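Local coordinates for ferric-chelate reductase (NAD(P)H) (Archaeoglobus fulgidus, PDB 1I0R), which reduces chelated ferric iron with NAD(P)H as electron donor, releasing ferrous iron, and works as an FMN-binding homodimer, at residues 16-21 / 54-59; 116-121 / 128-133. One frame throughout, in Å; residues are numbered along the deposited sequence.

In the fold
Strand 14-20, first in the six-stranded antiparallel barrel, meets helix 51-59 in contact 1, which closes a loop of 32 intervening residues made mostly of strands 23-37 and 40-47. The chain then passes through strand 61-67 and two more helices before contact 2 pairs strand 109-122 with strand 126-138, a hairpin of the same barrel whose segments lie only a few residues apart. The two contacts follow in series and neither nests in the other. Helix 51-59 ties them together: Val56 packs on Val117 and Phe129, and Lys57 NZ makes a 2.9 Å salt bridge with Glu120 OE1. The second subunit packs against 116-121 and 128-133, while it leaves 16-21 and 54-59 untouched.

Contact 1: 16-21 / 54-59; sequences VTSESN and NAVKES
Ser18 and Ser20 of barrel strand 14-20 pack against Ala55, Val56, Glu58 and Ser59 in the C-terminal half of helix 51-59, a strand-on-helix contact where this helix lies on the first strand of the barrel. The segment axes come within 6.8 Å and cross at 59°. Small residues permit the close fit. Ala55 CB sits between the two serines, 3.8 Å from both Ser18 CB and Ser20 CB, and beyond it Val56 CG2 lies 3.6 Å from Ser18 CB. Ala55 also touches Cys25 of the next strand.

On the polar side, Ser18 OG stands anti to its backbone N and comes to 3.0 Å from Ser59 OG; its firm partner is Ala61 O, just past the helix. Ser59 OG is set between its backbone N and carbonyl carbon (chi1 74°), where it turns back along the helix to hydrogen-bond Ala55 O at 2.9 Å. That carbonyl also takes Ser59 N, and the two donors reach it from opposite faces of its plane. Ser59 OG is also hydrogen-bonded to Ala61 N. The CB of the same serine presses on Glu19 O at 3.2 Å, and this carbonyl oxygen is buried without a polar partner in the model.

Toward the strand end, Glu58 reaches out with an extended chain, its OE1 3.3 Å from Ser20 OG. Asn21 crosses the Glu58 side chain at about a right angle, amide and carboxylate planes 62° apart.

Val56 lies close to Leu46, one of the FMN-binding residues, so the packing probably backs the flavin-binding part of the fold. The chemistry implies a tight core of alanine and serine with a polar, solvent-facing end at Glu58 and Asn21, the hydroxyls of Ser18 and Ser59 being used on the helix end and on Ala61.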
# COMPACT_ATOMS: atom_id res chain seq x y z
N VAL B 16 7.55 -1.50 -12.04
CA VAL B 16 8.62 -0.75 -11.38
C VAL B 16 9.86 -0.91 -12.28
O VAL B 16 10.24 -2.04 -12.62
CB VAL B 16 8.92 -1.28 -9.95
CG1 VAL B 16 10.11 -0.53 -9.33
CG2 VAL B 16 7.66 -1.08 -9.05
N THR B 17 10.47 0.22 -12.66
CA THR B 17 11.61 0.17 -13.57
C THR B 17 12.89 0.80 -13.04
O THR B 17 12.87 1.61 -12.11
CB THR B 17 11.25 0.89 -14.90
OG1 THR B 17 10.81 2.22 -14.61
CG2 THR B 17 10.15 0.15 -15.64
N SER B 18 14.03 0.42 -13.63
CA SER B 18 15.30 0.99 -13.23
C SER B 18 16.26 0.69 -14.36
O SER B 18 15.86 0.14 -15.37
CB SER B 18 15.81 0.38 -11.92
OG SER B 18 16.86 1.16 -11.41
N GLU B 19 17.51 1.09 -14.20
CA GLU B 19 18.51 0.84 -15.24
C GLU B 19 19.84 0.68 -14.56
O GLU B 19 20.20 1.47 -13.67
CB GLU B 19 18.56 2.01 -16.23
CG GLU B 19 19.76 2.02 -17.19
CD GLU B 19 21.08 2.34 -16.48
OE1 GLU B 19 21.04 3.05 -15.44
OE2 GLU B 19 22.14 1.90 -16.98
N SER B 20 20.59 -0.33 -14.96
CA SER B 20 21.90 -0.54 -14.37
C SER B 20 22.86 -1.07 -15.41
O SER B 20 22.50 -1.95 -16.19
CB SER B 20 21.78 -1.54 -13.21
OG SER B 20 22.96 -1.53 -12.43
N ASN B 21 24.07 -0.53 -15.44
CA ASN B 21 25.07 -1.00 -16.40
C ASN B 21 24.52 -0.93 -17.83
O ASN B 21 24.66 -1.89 -18.60
CB ASN B 21 25.45 -2.44 -16.06
CG ASN B 21 26.04 -2.57 -14.66
OD1 ASN B 21 25.88 -3.60 -14.00
ND2 ASN B 21 26.74 -1.53 -14.22
N ASN B 54 18.21 -5.45 -7.90
CA ASN B 54 19.62 -5.13 -7.99
C ASN B 54 19.89 -3.87 -8.78
O ASN B 54 20.83 -3.15 -8.46
CB ASN B 54 20.39 -6.33 -8.56
CG ASN B 54 20.17 -7.60 -7.75
OD1 ASN B 54 20.02 -7.55 -6.53
ND2 ASN B 54 20.16 -8.75 -8.43
N ALA B 55 19.07 -3.58 -9.80
CA ALA B 55 19.26 -2.36 -10.60
C ALA B 55 18.96 -1.14 -9.75
O ALA B 55 19.65 -0.12 -9.84
CB ALA B 55 18.34 -2.39 -11.83
N VAL B 56 17.93 -1.23 -8.91
CA VAL B 56 17.61 -0.10 -8.07
C VAL B 56 18.71 0.04 -7.03
O VAL B 56 19.12 1.15 -6.69
CB VAL B 56 16.24 -0.28 -7.38
CG1 VAL B 56 15.97 0.90 -6.42
CG2 VAL B 56 15.16 -0.35 -8.42
N LYS B 57 19.21 -1.08 -6.52
CA LYS B 57 20.26 -1.01 -5.52
C LYS B 57 21.51 -0.31 -6.04
O LYS B 57 22.11 0.50 -5.35
CB LYS B 57 20.61 -2.42 -5.02
CG LYS B 57 21.51 -2.38 -3.79
CD LYS B 57 21.68 -3.74 -3.13
CE LYS B 57 22.33 -3.59 -1.75
NZ LYS B 57 21.55 -2.72 -0.81
N GLU B 58 21.88 -0.61 -7.29
CA GLU B 58 23.06 -0.01 -7.90
C GLU B 58 22.90 1.42 -8.39
O GLU B 58 23.75 2.28 -8.14
CB GLU B 58 23.53 -0.89 -9.06
CG GLU B 58 23.91 -2.29 -8.66
CD GLU B 58 24.26 -3.15 -9.86
OE1 GLU B 58 25.27 -2.84 -10.53
OE2 GLU B 58 23.53 -4.13 -10.13
N SER B 59 21.80 1.69 -9.10
CA SER B 59 21.56 3.02 -9.66
C SER B 59 21.02 4.08 -8.73
O SER B 59 21.22 5.27 -8.96
CB SER B 59 20.60 2.91 -10.84
OG SER B 59 19.28 2.66 -10.39

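Contact 2: 116-121 / 128-133; sequences KVVKEC and LFVGEA
Phe129 and Val117 lie on one face of this antiparallel hairpin, and Cys121, Leu128 and Val130 on the other. Glu120 runs side by side with Phe129, its CG 3.6 Å from Phe129 CD2, while Val117 CG2 approaches the ring obliquely. Helix 51-59 packs on this face through Val56, and the His53 ring meets that of Phe129. On the other face, Cys121 CB and Leu128 CB are 3.9 Å apart. Both residues pack on their counterparts in the second subunit, and Leu128 also touches Cys45, an FMN-binding residue.

The pairing is broken by a classic beta bulge: Val118 and Lys119 both face Val130. Val130 O takes a nearly straight bond from Val118 N at 2.8 Å and a weak one from Lys119 N at 3.3 Å. The extra residue turns Val118 out of the alternation, and its CG2, set between backbone N and carbonyl carbon (chi1 -67° puts CG1 anti to that carbon), rests 3.3 Å from Val130 O. Beyond the bulge regular pairing resumes, with Glu132 N bound to Lys116 O at 2.7 Å and Gly131 CA closing on the same oxygen.

At the polar rim, Glu120 OE2 meets the edge of the Phe129 ring in its plane, 3.5 Å from CE2, the carboxylate standing 81° to the ring; OE1 of the same group is salt-bridged to Lys57. Lys116 NZ and Glu132 OE1 remain 4.8 Å apart. The chemistry thus implies a strand pair joined by backbone bonds, packed on helix 51-59 by its Phe129 face and on the second subunit by Cys121 and Leu128, with a carboxylate held by Lys57 whose other oxygen lies where the ring's C-H dipoles would be mildly favourable.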
# COMPACT_ATOMS: atom_id res chain seq x y z
N LYS B 116 14.25 9.25 -6.77
CA LYS B 116 15.65 8.96 -6.45
C LYS B 116 15.62 8.33 -5.05
O LYS B 116 14.93 8.84 -4.15
CB LYS B 116 16.54 10.22 -6.44
CG LYS B 116 16.20 11.25 -5.38
CD LYS B 116 17.25 12.35 -5.27
CE LYS B 116 17.04 13.18 -3.98
NZ LYS B 116 18.01 14.31 -3.83
N VAL B 117 16.33 7.23 -4.88
CA VAL B 117 16.39 6.53 -3.59
C VAL B 117 17.10 7.34 -2.52
O VAL B 117 18.25 7.77 -2.71
CB VAL B 117 17.10 5.15 -3.71
CG1 VAL B 117 17.21 4.48 -2.29
CG2 VAL B 117 16.34 4.25 -4.69
N VAL B 118 16.43 7.53 -1.39
CA VAL B 118 17.01 8.28 -0.29
C VAL B 118 17.21 7.40 0.94
O VAL B 118 17.86 7.82 1.89
CB VAL B 118 16.15 9.50 0.10
CG1 VAL B 118 16.16 10.54 -1.03
CG2 VAL B 118 14.72 9.06 0.42
N LYS B 119 16.65 6.20 0.93
CA LYS B 119 16.82 5.28 2.05
C LYS B 119 16.44 3.88 1.66
O LYS B 119 15.58 3.68 0.79
CB LYS B 119 15.96 5.71 3.25
CG LYS B 119 16.26 4.94 4.55
CD LYS B 119 15.32 5.36 5.67
CE LYS B 119 15.58 4.60 6.98
NZ LYS B 119 16.85 4.99 7.66
N GLU B 120 17.10 2.91 2.27
CA GLU B 120 16.79 1.52 2.03
C GLU B 120 16.49 0.87 3.38
O GLU B 120 17.21 1.07 4.34
CB GLU B 120 17.97 0.80 1.38
CG GLU B 120 18.21 1.18 -0.07
CD GLU B 120 19.39 0.43 -0.67
OE1 GLU B 120 19.91 -0.51 -0.00
OE2 GLU B 120 19.81 0.75 -1.81
N CYS B 121 15.39 0.12 3.42
CA CYS B 121 14.94 -0.56 4.61
C CYS B 121 15.00 -2.05 4.30
O CYS B 121 14.16 -2.58 3.60
CB CYS B 121 13.50 -0.12 4.90
SG CYS B 121 12.75 -0.82 6.37
N LEU B 128 12.86 -2.60 1.07
CA LEU B 128 11.88 -1.55 0.82
C LEU B 128 12.71 -0.31 0.46
O LEU B 128 13.50 0.19 1.28
CB LEU B 128 11.03 -1.29 2.08
CG LEU B 128 9.86 -0.32 1.88
CD1 LEU B 128 8.78 -0.94 1.07
CD2 LEU B 128 9.29 0.08 3.21
N PHE B 129 12.57 0.18 -0.77
CA PHE B 129 13.32 1.35 -1.20
C PHE B 129 12.46 2.58 -1.00
O PHE B 129 11.31 2.57 -1.41
CB PHE B 129 13.70 1.25 -2.70
CG PHE B 129 14.65 0.13 -3.01
CD1 PHE B 129 14.17 -1.11 -3.44
CD2 PHE B 129 16.02 0.31 -2.85
CE1 PHE B 129 15.06 -2.17 -3.71
CE2 PHE B 129 16.92 -0.73 -3.11
CZ PHE B 129 16.44 -1.97 -3.54
N VAL B 130 13.00 3.60 -0.35
CA VAL B 130 12.25 4.83 -0.15
C VAL B 130 12.80 5.85 -1.13
O VAL B 130 13.98 6.21 -1.09
CB VAL B 130 12.42 5.37 1.28
CG1 VAL B 130 11.60 6.68 1.44
CG2 VAL B 130 11.90 4.32 2.27
N GLY B 131 11.95 6.30 -2.04
CA GLY B 131 12.42 7.27 -3.01
C GLY B 131 11.75 8.63 -2.90
O GLY B 131 10.56 8.75 -2.61
N GLU B 132 12.52 9.68 -3.16
CA GLU B 132 11.95 11.01 -3.15
C GLU B 132 11.47 11.24 -4.58
O GLU B 132 12.25 11.07 -5.52
CB GLU B 132 13.00 12.04 -2.75
CG GLU B 132 12.41 13.41 -2.51
CD GLU B 132 13.42 14.41 -1.95
OE1 GLU B 132 14.14 14.09 -0.98
OE2 GLU B 132 13.46 15.54 -2.49
N ALA B 133 10.20 11.60 -4.77
CA ALA B 133 9.66 11.83 -6.11
C ALA B 133 10.31 13.05 -6.75
O ALA B 133 10.37 14.12 -6.15
CB ALA B 133 8.14 12.00 -6.05